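PDB 3CGX: putative nucleotide-diphospho-sugar transferase, which probably transfers a sugar from a nucleotide-diphospho-sugar donor to an acceptor that is not established. Local coordinates for residues A[57-62]-A[88-93]; A[144-149]-A[155-160]; A[11-16]-A[63-68]. One frame throughout, in Å; residues are numbered along the deposited sequence.

Contact 1 of 3, residues A[57-62]-A[88-93]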
loop_
_atom_site.group_PDB
_atom_site.type_symbol
_atom_site.label_atom_id
_atom_site.label_comp_id
_atom_site.label_asym_id
_atom_site.label_seq_id
_atom_site.Cartn_x
_atom_site.Cartn_y
_atom_site.Cartn_z
ATOM N N CYS A 57 -1.754 -6.878 6.689
ATOM C CA CYS A 57 -0.619 -6.780 7.632
ATOM C C CYS A 57 -0.572 -5.409 8.263
ATOM O O CYS A 57 -0.289 -4.415 7.581
ATOM C CB CYS A 57 0.698 -7.064 6.888
ATOM S SG CYS A 57 0.779 -8.651 6.058
ATOM N N TYR A 58 -0.876 -5.356 9.571
ATOM C CA TYR A 58 -1.030 -4.119 10.285
ATOM C C TYR A 58 0.121 -3.722 11.214
ATOM O O TYR A 58 0.816 -4.535 11.843
ATOM C CB TYR A 58 -2.341 -4.134 11.072
ATOM C CG TYR A 58 -2.480 -5.199 12.132
ATOM C CD1 TYR A 58 -1.980 -5.009 13.401
ATOM C CD2 TYR A 58 -3.165 -6.407 11.873
ATOM C CE1 TYR A 58 -2.156 -5.946 14.349
ATOM C CE2 TYR A 58 -3.316 -7.352 12.827
ATOM C CZ TYR A 58 -2.807 -7.125 14.058
ATOM O OH TYR A 58 -2.973 -8.070 15.053
ATOM N N VAL A 59 0.311 -2.423 11.260
ATOM C CA VAL A 59 1.309 -1.835 12.094
ATOM C C VAL A 59 1.009 -2.293 13.525
ATOM O O VAL A 59 -0.145 -2.167 14.003
ATOM C CB VAL A 59 1.332 -0.305 11.983
ATOM C CG1 VAL A 59 2.212 0.352 13.046
ATOM C CG2 VAL A 59 1.789 0.123 10.549
ATOM N N PRO A 60 2.040 -2.824 14.207
ATOM C CA PRO A 60 1.820 -3.336 15.537
ATOM C C PRO A 60 1.464 -2.269 16.532
ATOM O O PRO A 60 1.870 -1.105 16.423
ATOM C CB PRO A 60 3.157 -3.991 15.888
ATOM C CG PRO A 60 4.104 -3.502 15.003
ATOM C CD PRO A 60 3.419 -3.106 13.751
ATOM N N GLY A 61 0.652 -2.657 17.498
ATOM C CA GLY A 61 0.239 -1.745 18.549
ATOM C C GLY A 61 -0.343 -2.412 19.779
ATOM O O GLY A 61 0.184 -3.391 20.306
ATOM N N ASP A 62 -1.456 -1.864 20.230
ATOM C CA ASP A 62 -2.118 -2.383 21.458
ATOM C C ASP A 62 -2.685 -3.800 21.263
ATOM O O ASP A 62 -2.978 -4.245 20.116
ATOM C CB ASP A 62 -3.203 -1.417 21.885
ATOM C CG ASP A 62 -2.619 -0.053 22.395
ATOM O OD1 ASP A 62 -1.412 0.008 22.738
ATOM O OD2 ASP A 62 -3.367 0.953 22.441
ATOM N N GLY A 88 11.684 -1.963 6.634
ATOM C CA GLY A 88 12.356 -2.950 5.817
ATOM C C GLY A 88 12.275 -4.326 6.455
ATOM O O GLY A 88 11.982 -5.303 5.777
ATOM N N GLU A 89 12.540 -4.419 7.761
ATOM C CA GLU A 89 12.382 -5.700 8.479
ATOM C C GLU A 89 10.934 -6.217 8.418
ATOM O O GLU A 89 10.693 -7.410 8.228
ATOM C CB GLU A 89 12.865 -5.620 9.950
ATOM C CG GLU A 89 14.400 -5.433 10.057
ATOM C CD GLU A 89 15.188 -6.424 9.172
ATOM O OE1 GLU A 89 15.292 -7.612 9.553
ATOM O OE2 GLU A 89 15.702 -6.008 8.092
ATOM N N ARG A 90 9.989 -5.303 8.549
ATOM C CA ARG A 90 8.547 -5.666 8.516
ATOM C C ARG A 90 8.175 -6.252 7.155
ATOM O O ARG A 90 7.491 -7.265 7.074
ATOM C CB ARG A 90 7.679 -4.454 8.880
ATOM C CG ARG A 90 7.829 -4.099 10.342
ATOM C CD ARG A 90 7.246 -2.779 10.744
ATOM N NE ARG A 90 7.421 -2.662 12.200
ATOM C CZ ARG A 90 6.929 -1.680 12.948
ATOM N NH1 ARG A 90 6.209 -0.730 12.405
ATOM N NH2 ARG A 90 7.166 -1.648 14.251
HETATM N N MSE A 91 8.671 -5.639 6.080
HETATM C CA MSE A 91 8.395 -6.131 4.729
HETATM C C MSE A 91 9.086 -7.456 4.451
HETATM O O MSE A 91 8.494 -8.388 3.914
HETATM C CB MSE A 91 8.809 -5.103 3.678
HETATM C CG MSE A 91 7.922 -3.883 3.712
HETATM SE SE MSE A 91 8.100 -2.570 2.246
HETATM C CE MSE A 91 9.869 -1.867 2.686
ATOM N N LYS A 92 10.362 -7.528 4.793
ATOM C CA LYS A 92 11.128 -8.770 4.637
ATOM C C LYS A 92 10.461 -9.941 5.345
ATOM O O LYS A 92 10.276 -11.031 4.768
ATOM C CB LYS A 92 12.546 -8.609 5.215
ATOM C CG LYS A 92 13.441 -9.763 4.885
ATOM C CD LYS A 92 14.665 -9.754 5.759
ATOM C CE LYS A 92 15.473 -8.496 5.626
ATOM N NZ LYS A 92 16.768 -8.631 6.458
ATOM N N HIS A 93 10.053 -9.707 6.593
ATOM C CA HIS A 93 9.410 -10.766 7.377
ATOM C C HIS A 93 8.052 -11.224 6.799
ATOM O O HIS A 93 7.748 -12.428 6.727
ATOM C CB HIS A 93 9.272 -10.339 8.832
ATOM C CG HIS A 93 10.592 -10.156 9.520
ATOM N ND1 HIS A 93 10.771 -9.310 10.600
ATOM C CD2 HIS A 93 11.819 -10.669 9.235
ATOM C CE1 HIS A 93 12.040 -9.348 10.979
ATOM N NE2 HIS A 93 12.700 -10.150 10.157
#
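Pro-60 lays its ring against one face of the Arg-90 guanidinium, and this overlap is the close part of the contact. Pro-60 CG lies 3.7 Å from Arg-90 NH2, while Pro-60 CD sits 3.8 Å above the guanidinium plane, over its centre. The arginine spans the gap because its chain is extended from CG to NE (chi2 168°, chi3 177°), reaching from helix 87-100 to the loop that follows strand 53-58. Val-59 adds a looser touch: its CG1 is 4.2 Å from Arg-90 NH1 and meets the group obliquely. The backbones stay well apart, with 8.9 Å between Val-59 CA and Arg-90 CA, and the segments bury just 100 Å² between them. All three touching residues are partly exposed, so this is a surface contact. No hydrogen bond crosses it; Arg-90 NE bonds instead to the backbone O of Gly-84. An imidazole, probably from the crystallisation liquor, is bound about 6 Å from the Val-59 side chain. The chemistry is thus apolar carbons lying over one face of a flat cation, a van der Waals packing, with the bond from Arg-90 NE to Gly-84 O consistent with a fixed turn of the group.

Contact 2 of 3, residues A[144-149]-A[155-160]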
loop_
_atom_site.group_PDB
_atom_site.type_symbol
_atom_site.label_atom_id
_atom_site.label_comp_id
_atom_site.label_asym_id
_atom_site.label_seq_id
_atom_site.Cartn_x
_atom_site.Cartn_y
_atom_site.Cartn_z
ATOM N N TYR A 144 5.533 2.039 -3.865
ATOM C CA TYR A 144 4.227 1.731 -3.343
ATOM C C TYR A 144 3.910 0.234 -3.449
ATOM O O TYR A 144 2.942 -0.267 -2.854
ATOM C CB TYR A 144 3.151 2.535 -4.072
ATOM C CG TYR A 144 3.013 2.207 -5.562
ATOM C CD1 TYR A 144 2.257 1.089 -6.011
ATOM C CD2 TYR A 144 3.594 3.010 -6.514
ATOM C CE1 TYR A 144 2.117 0.794 -7.356
ATOM C CE2 TYR A 144 3.462 2.706 -7.885
ATOM C CZ TYR A 144 2.704 1.622 -8.299
ATOM O OH TYR A 144 2.646 1.387 -9.659
ATOM N N LEU A 145 4.706 -0.461 -4.252
ATOM C CA LEU A 145 4.579 -1.914 -4.412
ATOM C C LEU A 145 5.939 -2.568 -4.681
ATOM O O LEU A 145 6.792 -2.013 -5.381
ATOM C CB LEU A 145 3.578 -2.264 -5.529
ATOM C CG LEU A 145 3.270 -3.745 -5.877
ATOM C CD1 LEU A 145 1.816 -3.896 -6.445
ATOM C CD2 LEU A 145 4.347 -4.389 -6.841
ATOM N N ILE A 146 6.138 -3.736 -4.084
ATOM C CA ILE A 146 7.302 -4.582 -4.388
ATOM C C ILE A 146 6.832 -6.043 -4.458
ATOM O O ILE A 146 6.002 -6.463 -3.664
ATOM C CB ILE A 146 8.464 -4.389 -3.370
ATOM C CG1 ILE A 146 9.708 -5.121 -3.883
ATOM C CG2 ILE A 146 8.029 -4.739 -1.894
ATOM C CD1 ILE A 146 10.992 -4.635 -3.199
ATOM N N GLY A 147 7.327 -6.798 -5.419
ATOM C CA GLY A 147 6.985 -8.205 -5.567
ATOM C C GLY A 147 8.117 -9.064 -6.041
ATOM O O GLY A 147 9.037 -8.599 -6.695
ATOM N N PHE A 148 8.019 -10.338 -5.705
ATOM C CA PHE A 148 8.975 -11.355 -6.117
ATOM C C PHE A 148 8.328 -12.682 -6.403
ATOM O O PHE A 148 7.248 -12.993 -5.920
ATOM C CB PHE A 148 9.982 -11.662 -4.979
ATOM C CG PHE A 148 10.947 -10.558 -4.682
ATOM C CD1 PHE A 148 12.144 -10.454 -5.375
ATOM C CD2 PHE A 148 10.671 -9.639 -3.690
ATOM C CE1 PHE A 148 13.041 -9.429 -5.064
ATOM C CE2 PHE A 148 11.560 -8.592 -3.401
ATOM C CZ PHE A 148 12.734 -8.496 -4.074
ATOM N N ARG A 149 8.960 -13.454 -7.262
ATOM C CA ARG A 149 8.595 -14.865 -7.404
ATOM C C ARG A 149 9.516 -15.635 -6.420
ATOM O O ARG A 149 10.647 -15.205 -6.166
ATOM C CB ARG A 149 8.650 -15.359 -8.872
ATOM C CG ARG A 149 9.903 -15.044 -9.691
ATOM C CD ARG A 149 9.796 -15.810 -11.043
ATOM N NE ARG A 149 11.034 -15.832 -11.812
ATOM N N PRO A 155 15.841 -11.165 -0.076
ATOM C CA PRO A 155 15.516 -10.357 1.132
ATOM C C PRO A 155 16.508 -9.225 1.411
ATOM O O PRO A 155 16.196 -8.249 2.092
ATOM C CB PRO A 155 15.509 -11.386 2.264
ATOM C CG PRO A 155 16.160 -12.655 1.706
ATOM C CD PRO A 155 16.067 -12.592 0.209
ATOM N N ASP A 156 17.722 -9.401 0.914
ATOM C CA ASP A 156 18.780 -8.400 1.049
ATOM C C ASP A 156 18.364 -7.025 0.504
ATOM O O ASP A 156 18.920 -5.990 0.898
ATOM C CB ASP A 156 20.049 -8.863 0.331
ATOM C CG ASP A 156 20.809 -9.920 1.117
ATOM O OD1 ASP A 156 20.277 -10.466 2.116
ATOM O OD2 ASP A 156 21.961 -10.193 0.737
ATOM N N VAL A 157 17.386 -6.978 -0.400
ATOM C CA VAL A 157 16.946 -5.650 -0.922
ATOM C C VAL A 157 16.329 -4.798 0.171
ATOM O O VAL A 157 16.147 -3.594 -0.005
ATOM C CB VAL A 157 15.952 -5.729 -2.113
ATOM C CG1 VAL A 157 16.550 -6.641 -3.206
ATOM C CG2 VAL A 157 14.571 -6.179 -1.635
ATOM N N PHE A 158 16.020 -5.400 1.320
ATOM C CA PHE A 158 15.406 -4.630 2.420
ATOM C C PHE A 158 16.477 -4.201 3.425
ATOM O O PHE A 158 16.223 -3.453 4.347
ATOM C CB PHE A 158 14.316 -5.423 3.128
ATOM C CG PHE A 158 13.164 -5.798 2.231
ATOM C CD1 PHE A 158 12.324 -4.827 1.748
ATOM C CD2 PHE A 158 12.947 -7.126 1.847
ATOM C CE1 PHE A 158 11.275 -5.177 0.922
ATOM C CE2 PHE A 158 11.921 -7.457 1.028
ATOM C CZ PHE A 158 11.083 -6.472 0.561
ATOM N N ASP A 159 17.683 -4.675 3.208
ATOM C CA ASP A 159 18.760 -4.442 4.166
ATOM C C ASP A 159 19.576 -3.224 3.812
ATOM O O ASP A 159 19.954 -2.998 2.663
ATOM C CB ASP A 159 19.677 -5.661 4.273
ATOM C CG ASP A 159 18.998 -6.844 4.903
ATOM O OD1 ASP A 159 17.933 -6.667 5.525
ATOM O OD2 ASP A 159 19.531 -7.968 4.800
ATOM N N GLY A 160 19.859 -2.441 4.837
ATOM C CA GLY A 160 20.761 -1.325 4.688
ATOM C C GLY A 160 20.114 -0.159 3.999
ATOM O O GLY A 160 20.806 0.708 3.482
#
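Val-157 brings CG2 to the edge of the Phe-148 ring, 3.8 Å from Phe-148 CZ and near the plane of that ring. Followed outward, Ile-146 shows how the strand side of this apolar cluster is built. Its CB points toward the 155-160 segment. CG1 leaves CB anti to the backbone N (chi1 -171°), and the chain continues extended (chi2 162°), carrying CD1 away from the strand. CB, CG1 and CG2 meet nothing of the other segment within 4.2 Å. The terminal CD1 therefore does the touching. It meets Val-157 CG2 at 4.2 Å and Phe-158 obliquely, with CE1 of that ring 4.2 Å from Ile-146 CD1. Phe-158 and Ile-146 come from opposite directions. Within its own segment Val-157 also places CG2 over the centre of the Phe-158 ring, 3.9 Å above the plane, so this one methyl is shared by two rings and an isoleucine tip. The segment is short and tightly turned: Phe-158 N donates to Pro-155 O at 3.0 Å, as in a 3-10 turn. All four touching residues are buried, and the contact is purely apolar, with 155 Å² buried between the segments. Strand 143-149 supplies alternate residues Ile-146 and Phe-148 to one face, and the loop after it folds back over them; beyond, Phe-158 packs on Met-91, Lys-92 and Met-95 of helix 87-100, while Ile-146 pairs through its backbone with Leu-108 of strand 105-109.

Contact 3 of 3, residues A[11-16]-A[63-68]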
loop_
_atom_site.group_PDB
_atom_site.type_symbol
_atom_site.label_atom_id
_atom_site.label_comp_id
_atom_site.label_asym_id
_atom_site.label_seq_id
_atom_site.Cartn_x
_atom_site.Cartn_y
_atom_site.Cartn_z
ATOM N N VAL A 11 -1.217 -1.821 6.249
ATOM C CA VAL A 11 -2.187 -0.884 6.814
ATOM C C VAL A 11 -1.842 -0.532 8.269
ATOM O O VAL A 11 -1.024 -1.163 8.902
ATOM C CB VAL A 11 -3.645 -1.507 6.762
ATOM C CG1 VAL A 11 -4.076 -1.865 5.305
ATOM C CG2 VAL A 11 -3.784 -2.763 7.704
ATOM N N LYS A 12 -2.428 0.537 8.747
ATOM C CA LYS A 12 -2.456 0.902 10.170
ATOM C C LYS A 12 -3.916 1.172 10.609
ATOM O O LYS A 12 -4.732 1.690 9.833
ATOM C CB LYS A 12 -1.596 2.131 10.438
ATOM C CG LYS A 12 -1.455 2.511 11.889
ATOM C CD LYS A 12 -0.383 3.539 12.141
ATOM C CE LYS A 12 -0.318 3.911 13.644
ATOM N NZ LYS A 12 0.689 4.962 13.813
ATOM N N TYR A 13 -4.241 0.797 11.851
ATOM C CA TYR A 13 -5.591 1.050 12.360
ATOM C C TYR A 13 -5.792 2.577 12.312
ATOM O O TYR A 13 -4.950 3.327 12.784
ATOM C CB TYR A 13 -5.860 0.486 13.764
ATOM C CG TYR A 13 -7.330 0.535 14.010
ATOM C CD1 TYR A 13 -8.154 -0.495 13.560
ATOM C CD2 TYR A 13 -7.923 1.655 14.618
ATOM C CE1 TYR A 13 -9.557 -0.432 13.707
ATOM C CE2 TYR A 13 -9.320 1.733 14.772
ATOM C CZ TYR A 13 -10.127 0.688 14.288
ATOM O OH TYR A 13 -11.503 0.731 14.400
ATOM N N PRO A 14 -6.900 3.044 11.689
ATOM C CA PRO A 14 -7.149 4.490 11.449
ATOM C C PRO A 14 -7.652 5.274 12.667
ATOM O O PRO A 14 -8.766 5.823 12.661
ATOM C CB PRO A 14 -8.167 4.476 10.331
ATOM C CG PRO A 14 -8.974 3.201 10.635
ATOM C CD PRO A 14 -7.974 2.206 11.124
ATOM N N GLU A 15 -6.817 5.322 13.692
ATOM C CA GLU A 15 -7.135 6.068 14.912
ATOM C C GLU A 15 -6.748 7.532 14.777
ATOM O O GLU A 15 -5.603 7.820 14.396
ATOM C CB GLU A 15 -6.355 5.504 16.079
ATOM C CG GLU A 15 -6.764 6.106 17.375
ATOM C CD GLU A 15 -5.984 5.513 18.536
ATOM O OE1 GLU A 15 -5.358 4.436 18.367
ATOM O OE2 GLU A 15 -5.990 6.148 19.608
ATOM N N PRO A 16 -7.674 8.463 15.099
ATOM C CA PRO A 16 -7.294 9.882 14.989
ATOM C C PRO A 16 -6.030 10.207 15.770
ATOM O O PRO A 16 -5.826 9.756 16.923
ATOM C CB PRO A 16 -8.549 10.633 15.501
ATOM C CG PRO A 16 -9.640 9.689 15.227
ATOM C CD PRO A 16 -9.089 8.323 15.473
ATOM N N ALA A 63 -2.875 -4.494 22.382
ATOM C CA ALA A 63 -3.334 -5.897 22.352
ATOM C C ALA A 63 -4.782 -6.058 21.827
ATOM O O ALA A 63 -5.215 -7.174 21.535
ATOM C CB ALA A 63 -3.174 -6.575 23.713
ATOM N N ASP A 64 -5.493 -4.952 21.712
ATOM C CA ASP A 64 -6.879 -4.971 21.226
ATOM C C ASP A 64 -7.035 -4.889 19.720
ATOM O O ASP A 64 -8.142 -4.934 19.213
ATOM C CB ASP A 64 -7.731 -3.918 21.921
ATOM C CG ASP A 64 -7.311 -2.479 21.630
ATOM O OD1 ASP A 64 -6.429 -2.200 20.808
ATOM O OD2 ASP A 64 -7.931 -1.622 22.276
ATOM N N LEU A 65 -5.921 -4.840 18.990
ATOM C CA LEU A 65 -6.004 -4.668 17.556
ATOM C C LEU A 65 -6.668 -5.810 16.773
ATOM O O LEU A 65 -7.401 -5.518 15.832
ATOM C CB LEU A 65 -4.638 -4.335 16.938
ATOM C CG LEU A 65 -4.211 -2.872 17.128
ATOM C CD1 LEU A 65 -2.799 -2.756 16.546
ATOM C CD2 LEU A 65 -5.175 -1.771 16.508
ATOM N N PRO A 66 -6.381 -7.073 17.111
ATOM C CA PRO A 66 -6.982 -8.150 16.298
ATOM C C PRO A 66 -8.519 -8.066 16.166
ATOM O O PRO A 66 -9.077 -8.114 15.057
ATOM C CB PRO A 66 -6.488 -9.426 16.975
ATOM C CG PRO A 66 -5.223 -9.034 17.613
ATOM C CD PRO A 66 -5.398 -7.597 18.063
ATOM N N GLU A 67 -9.209 -7.881 17.262
ATOM C CA GLU A 67 -10.664 -7.803 17.202
ATOM C C GLU A 67 -11.107 -6.439 16.646
ATOM O O GLU A 67 -12.193 -6.305 16.050
ATOM C CB GLU A 67 -11.282 -8.103 18.575
ATOM C CG GLU A 67 -11.143 -9.535 19.004
ATOM C CD GLU A 67 -11.848 -10.519 18.076
ATOM O OE1 GLU A 67 -12.905 -10.163 17.514
ATOM O OE2 GLU A 67 -11.324 -11.650 17.905
ATOM N N LYS A 68 -10.267 -5.430 16.799
ATOM C CA LYS A 68 -10.591 -4.086 16.243
ATOM C C LYS A 68 -10.603 -4.174 14.710
ATOM O O LYS A 68 -11.506 -3.695 14.016
ATOM C CB LYS A 68 -9.611 -3.010 16.714
ATOM C CG LYS A 68 -9.955 -2.407 18.009
ATOM C CD LYS A 68 -8.916 -1.367 18.433
ATOM C CE LYS A 68 -9.109 -0.108 17.628
ATOM N NZ LYS A 68 -8.461 1.073 18.256
HETATM O O HOH W 1 -12.907 -1.415 14.688
HETATM O O HOH W 2 -5.490 2.166 17.200
#
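Tyr-13 offers one face of its ring to the end of Lys-68, whose CE lies 3.6 Å from the ring centroid and 18° off the normal, a CH-pi contact over the face. Lys-68 NZ follows at 4.1 Å from the same centroid but 33° off the normal, an off-centre cation-pi interaction. The two side chains cross at about a right angle, and a bend at chi3 (76°) in the lysine turns its end over the ring. The opposite face of the ring is taken by Pro-14 CD, so the phenol is held between proline and lysine. Nearer the backbone, Leu-65 CD2 packs on Tyr-13 CB at 3.6 Å and reaches the ring obliquely. Two waters bridge polar atoms across the contact. One is hydrogen-bonded to Tyr-13 OH at 2.6 Å and donates to the backbone O of Lys-68 at 2.8 Å. A second donates to Glu-15 OE1 and accepts a weak bond from Lys-68 NZ. The acid and the ammonium are themselves 4.6 Å apart, Glu-15 OE1 to Lys-68 NZ, beyond a salt bridge, so any attraction is long-range, with the water between them. Pro-14 centres an inverse gamma turn, which fits the bond from Glu-15 N to Tyr-13 O. In the fold, the loop after strand 5-11 meets the first turn of helix 65-73: Phe-69 and Trp-72 of that helix also meet the Tyr-13 ring, Leu-65 packs on Tyr-58 of strand 53-58, and Tyr-13 OH bonds to Arg-37 of helix 29-47.

Overall arrangement
Contacts 1 and 3 share the ends of two adjacent parallel strands: Val-59 N lies 3.0 Å from Val-11 O and Cys-57 O lies 3.1 Å from Val-11 N, both probable hydrogen bonds, and the centres are 13 Å apart. Along the chain their segments alternate. Contact 2 follows contact 1 in series, its centre 14 Å away; helix 87-100 joins them through a salt bridge from Lys-92 NZ to Asp-159 OD1, whose modelled length is short and doubtful in detail. Contacts 2 and 3 do not touch, their nearest atoms being about 10 Å apart and their centres 25 Å. The imidazole near contact 1 may mark a pocket, but its relation to any substrate site is not established.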